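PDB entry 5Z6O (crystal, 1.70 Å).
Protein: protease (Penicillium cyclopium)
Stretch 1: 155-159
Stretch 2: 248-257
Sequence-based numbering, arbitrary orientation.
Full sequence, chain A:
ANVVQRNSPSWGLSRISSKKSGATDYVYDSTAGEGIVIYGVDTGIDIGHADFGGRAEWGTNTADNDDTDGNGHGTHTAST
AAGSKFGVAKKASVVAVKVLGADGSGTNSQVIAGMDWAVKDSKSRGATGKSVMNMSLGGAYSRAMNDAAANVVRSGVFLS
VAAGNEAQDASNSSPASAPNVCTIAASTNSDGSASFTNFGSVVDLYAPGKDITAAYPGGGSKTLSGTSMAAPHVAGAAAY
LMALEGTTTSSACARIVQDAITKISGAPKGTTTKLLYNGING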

ATOM      1  N   SER A 155       8.317  15.956   2.224  1.00 13.28           N
ATOM      2  CA  SER A 155       7.519  16.830   1.359  1.00 16.60           C
ATOM      3  C   SER A 155       6.018  16.692   1.572  1.00 14.29           C
ATOM      4  O   SER A 155       5.255  17.245   0.774  1.00 21.22           O
ATOM      5  CB  SER A 155       7.822  16.553  -0.103  1.00 20.18           C
ATOM      6  OG  SER A 155       9.199  16.731  -0.315  1.00 20.01           O
ATOM      7  N   GLY A 156       5.594  15.980   2.624  1.00 14.71           N
ATOM      8  CA  GLY A 156       4.183  15.863   2.952  1.00 14.96           C
ATOM      9  C   GLY A 156       3.417  14.741   2.267  1.00 18.74           C
ATOM     10  O   GLY A 156       2.193  14.856   2.094  1.00 16.33           O
ATOM     11  N   VAL A 157       4.085  13.660   1.857  1.00 11.95           N
ATOM     12  CA  VAL A 157       3.423  12.497   1.259  1.00 10.38           C
ATOM     13  C   VAL A 157       3.729  11.268   2.126  1.00 12.33           C
ATOM     14  O   VAL A 157       4.897  10.938   2.341  1.00 12.38           O
ATOM     15  CB  VAL A 157       3.874  12.266  -0.193  1.00  9.21           C
ATOM     16  CG1 VAL A 157       3.154  11.048  -0.811  1.00 13.22           C
ATOM     17  CG2 VAL A 157       3.579  13.479  -1.083  1.00 12.77           C
ATOM     18  N   PHE A 158       2.678  10.598   2.624  1.00  9.31           N
ATOM     19  CA  PHE A 158       2.858   9.391   3.426  1.00 10.04           C
ATOM     20  C   PHE A 158       3.355   8.291   2.502  1.00  9.19           C
ATOM     21  O   PHE A 158       2.911   8.195   1.358  1.00 11.41           O
ATOM     22  CB  PHE A 158       1.533   8.997   4.080  1.00  6.91           C
ATOM     23  CG  PHE A 158       1.510   7.584   4.647  1.00  8.03           C
ATOM     24  CD1 PHE A 158       1.921   7.321   5.939  1.00 11.94           C
ATOM     25  CD2 PHE A 158       1.074   6.530   3.861  1.00  7.26           C
ATOM     26  CE1 PHE A 158       1.881   6.021   6.447  1.00 12.29           C
ATOM     27  CE2 PHE A 158       1.014   5.241   4.351  1.00  9.03           C
ATOM     28  CZ  PHE A 158       1.411   4.983   5.644  1.00  9.42           C
ATOM     29  N   LEU A 159       4.290   7.462   2.984  1.00  8.40           N
ATOM     30  CA  LEU A 159       4.895   6.493   2.083  1.00  8.12           C
ATOM     31  C   LEU A 159       4.854   5.116   2.727  1.00  6.53           C
ATOM     32  O   LEU A 159       5.505   4.884   3.753  1.00 10.85           O
ATOM     33  CB  LEU A 159       6.326   6.920   1.713  1.00  8.48           C
ATOM     34  CG  LEU A 159       7.118   5.950   0.818  1.00 11.71           C
ATOM     35  CD1 LEU A 159       6.319   5.507  -0.419  1.00  9.70           C
ATOM     36  CD2 LEU A 159       8.416   6.640   0.414  1.00 13.51           C
TER
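Stretch 2 248-257: TTSSACARIV

Stretch 2 is largely helical, and the helix continues beyond it. It packs along the strand in the second half of stretch 1, which runs on past Leu159. The helix and strand run in roughly the same direction, with an angle of 34° between their N-to-C axes and a closest approach of 7.1 Å. The two stretches bury 267 Å² between them, counting both sides.

Thr248 is extended, with phi/psi of -94/163, and does not touch stretch 1. Thr248 O accepts a hydrogen bond from Ser251 N at 3.0 Å.

Thr249 makes the tightest approach. Its CA-to-CB bond points toward stretch 1, and Thr249 CA lies 4.6 Å from Phe158 CA. Thr249 CG2 is 3.0 Å from Gly156 O, and Thr249 OG1 is 3.2 Å from the same oxygen. Thr249 CB sits 3.5 Å from Phe158 N, so this side chain rests on the backbone of stretch 1. Gly156 has positive phi, 87°, in a conformation that favours glycine, because a CB would press against the carbonyl O of Ser155.

Ser250 and Ser251 point away and make no contact. Ala252 turns back toward stretch 1, and Ala252 CB lies 3.6 Å from Phe158 CD1. Ala252 N gives a weak hydrogen bond to Thr249 O, at 3.4 Å.

Cys253 follows with its CA-to-CB bond sideways. Cys253 N is 3.6 Å from Phe158 CE1, at the ring edge, and Cys253 CB is 3.9 Å from the same carbon. Cys253 is also bonded covalently to a group elsewhere in the structure.

Ala254 and Arg255 do not reach stretch 1. Ile256, one helical turn after Ala252, points toward it again, with Ile256 CD1 4.3 Å from Phe158 CZ. The Phe158 side chain, with chi1 in the t rotamer, thus extends along the helix from Thr249 to Ile256. Val257 makes no contact.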

ATOM      1  N   THR A 248      -2.423  13.892   9.511  1.00 17.36           N
ATOM      2  CA  THR A 248      -1.579  14.353   8.411  1.00 15.67           C
ATOM      3  C   THR A 248      -0.573  13.265   8.008  1.00 14.37           C
ATOM      4  O   THR A 248      -0.306  12.314   8.752  1.00 15.09           O
ATOM      5  CB  THR A 248      -0.823  15.620   8.815  1.00 20.70           C
ATOM      6  OG1 THR A 248      -0.174  15.368  10.068  1.00 19.94           O
ATOM      7  CG2 THR A 248      -1.797  16.792   8.962  1.00 25.63           C
ATOM      8  N   THR A 249       0.005  13.436   6.811  1.00 13.56           N
ATOM      9  CA  THR A 249       0.964  12.457   6.293  1.00 14.34           C
ATOM     10  C   THR A 249       2.094  12.148   7.282  1.00 13.88           C
ATOM     11  O   THR A 249       2.493  10.992   7.428  1.00 16.54           O
ATOM     12  CB  THR A 249       1.573  12.946   4.977  1.00 14.96           C
ATOM     13  OG1 THR A 249       2.229  14.205   5.179  1.00 34.66           O
ATOM     14  CG2 THR A 249       0.546  13.105   3.901  1.00 15.12           C
ATOM     15  N   SER A 250       2.624  13.162   7.976  1.00 18.08           N
ATOM     16  CA  SER A 250       3.764  12.922   8.864  1.00 17.96           C
ATOM     17  C   SER A 250       3.399  12.090  10.090  1.00 13.95           C
ATOM     18  O   SER A 250       4.280  11.431  10.647  1.00 21.78           O
ATOM     19  CB  SER A 250       4.402  14.261   9.295  1.00 22.15           C
ATOM     20  OG  SER A 250       3.443  15.146   9.872  1.00 34.44           O
ATOM     21  N   SER A 251       2.126  12.051  10.493  1.00 13.67           N
ATOM     22  CA  SER A 251       1.694  11.328  11.689  1.00 14.07           C
ATOM     23  C   SER A 251       0.965  10.020  11.376  1.00 13.28           C
ATOM     24  O   SER A 251       0.563   9.296  12.309  1.00 16.11           O
ATOM     25  CB  SER A 251       0.790  12.235  12.549  1.00 19.14           C
ATOM     26  OG  SER A 251       1.563  13.283  13.165  1.00 31.58           O
ATOM     27  N   ALA A 252       0.749   9.719  10.088  1.00 12.77           N
ATOM     28  CA  ALA A 252      -0.154   8.627   9.739  1.00 14.00           C
ATOM     29  C   ALA A 252       0.452   7.270  10.090  1.00 10.12           C
ATOM     30  O   ALA A 252      -0.260   6.365  10.541  1.00 12.47           O
ATOM     31  CB  ALA A 252      -0.517   8.728   8.260  1.00 14.34           C
ATOM     32  N   CYS A 253       1.770   7.085   9.901  1.00 10.04           N
ATOM     33  CA  CYS A 253       2.311   5.771  10.255  1.00 11.46           C
ATOM     34  C   CYS A 253       2.180   5.551  11.748  1.00 14.32           C
ATOM     35  O   CYS A 253       1.764   4.471  12.199  1.00 10.43           O
ATOM     36  CB  CYS A 253       3.777   5.655   9.798  1.00 11.67           C
ATOM     37  SG  CYS A 253       4.452   3.973   9.901  1.00 11.18           S
ATOM     38  N   ALA A 254       2.462   6.602  12.539  1.00 10.37           N
ATOM     39  CA  ALA A 254       2.397   6.430  13.989  1.00 12.08           C
ATOM     40  C   ALA A 254       0.965   6.159  14.448  1.00  8.40           C
ATOM     41  O   ALA A 254       0.747   5.351  15.366  1.00 12.89           O
ATOM     42  CB  ALA A 254       2.951   7.672  14.698  1.00 14.86           C
ATOM     43  N   ARG A 255      -0.009   6.789  13.793  1.00 10.52           N
ATOM     44  CA  ARG A 255      -1.408   6.570  14.154  1.00 11.52           C
ATOM     45  C   ARG A 255      -1.866   5.153  13.786  1.00  8.36           C
ATOM     46  O   ARG A 255      -2.587   4.500  14.553  1.00  9.70           O
ATOM     47  CB  ARG A 255      -2.274   7.613  13.456  1.00 12.01           C
ATOM     48  CG  ARG A 255      -3.781   7.427  13.661  1.00 11.43           C
ATOM     49  CD  ARG A 255      -4.169   7.516  15.134  1.00 20.22           C
ATOM     50  NE  ARG A 255      -5.618   7.445  15.228  1.00 15.76           N
ATOM     51  CZ  ARG A 255      -6.274   7.057  16.306  1.00 18.57           C
ATOM     52  NH1 ARG A 255      -7.602   7.009  16.281  1.00 23.53           N
ATOM     53  NH2 ARG A 255      -5.597   6.706  17.395  1.00 21.64           N
ATOM     54  N   ILE A 256      -1.454   4.661  12.616  1.00 12.07           N
ATOM     55  CA  ILE A 256      -1.757   3.278  12.244  1.00 10.66           C
ATOM     56  C   ILE A 256      -1.118   2.303  13.224  1.00  9.80           C
ATOM     57  O   ILE A 256      -1.741   1.316  13.631  1.00 11.18           O
ATOM     58  CB  ILE A 256      -1.307   3.019  10.799  1.00  8.50           C
ATOM     59  CG1 ILE A 256      -2.259   3.734   9.859  1.00 12.15           C
ATOM     60  CG2 ILE A 256      -1.200   1.516  10.488  1.00 12.63           C
ATOM     61  CD1 ILE A 256      -1.648   3.937   8.465  1.00 12.97           C
ATOM     62  N   VAL A 257       0.108   2.578  13.662  1.00 10.14           N
ATOM     63  CA  VAL A 257       0.741   1.655  14.598  1.00 12.71           C
ATOM     64  C   VAL A 257       0.011   1.672  15.944  1.00 10.70           C
ATOM     65  O   VAL A 257      -0.160   0.626  16.594  1.00 13.23           O
ATOM     66  CB  VAL A 257       2.247   1.980  14.746  1.00 11.46           C
ATOM     67  CG1 VAL A 257       2.824   1.236  15.941  1.00 15.07           C
ATOM     68  CG2 VAL A 257       3.020   1.697  13.412  1.00 11.28           C
TER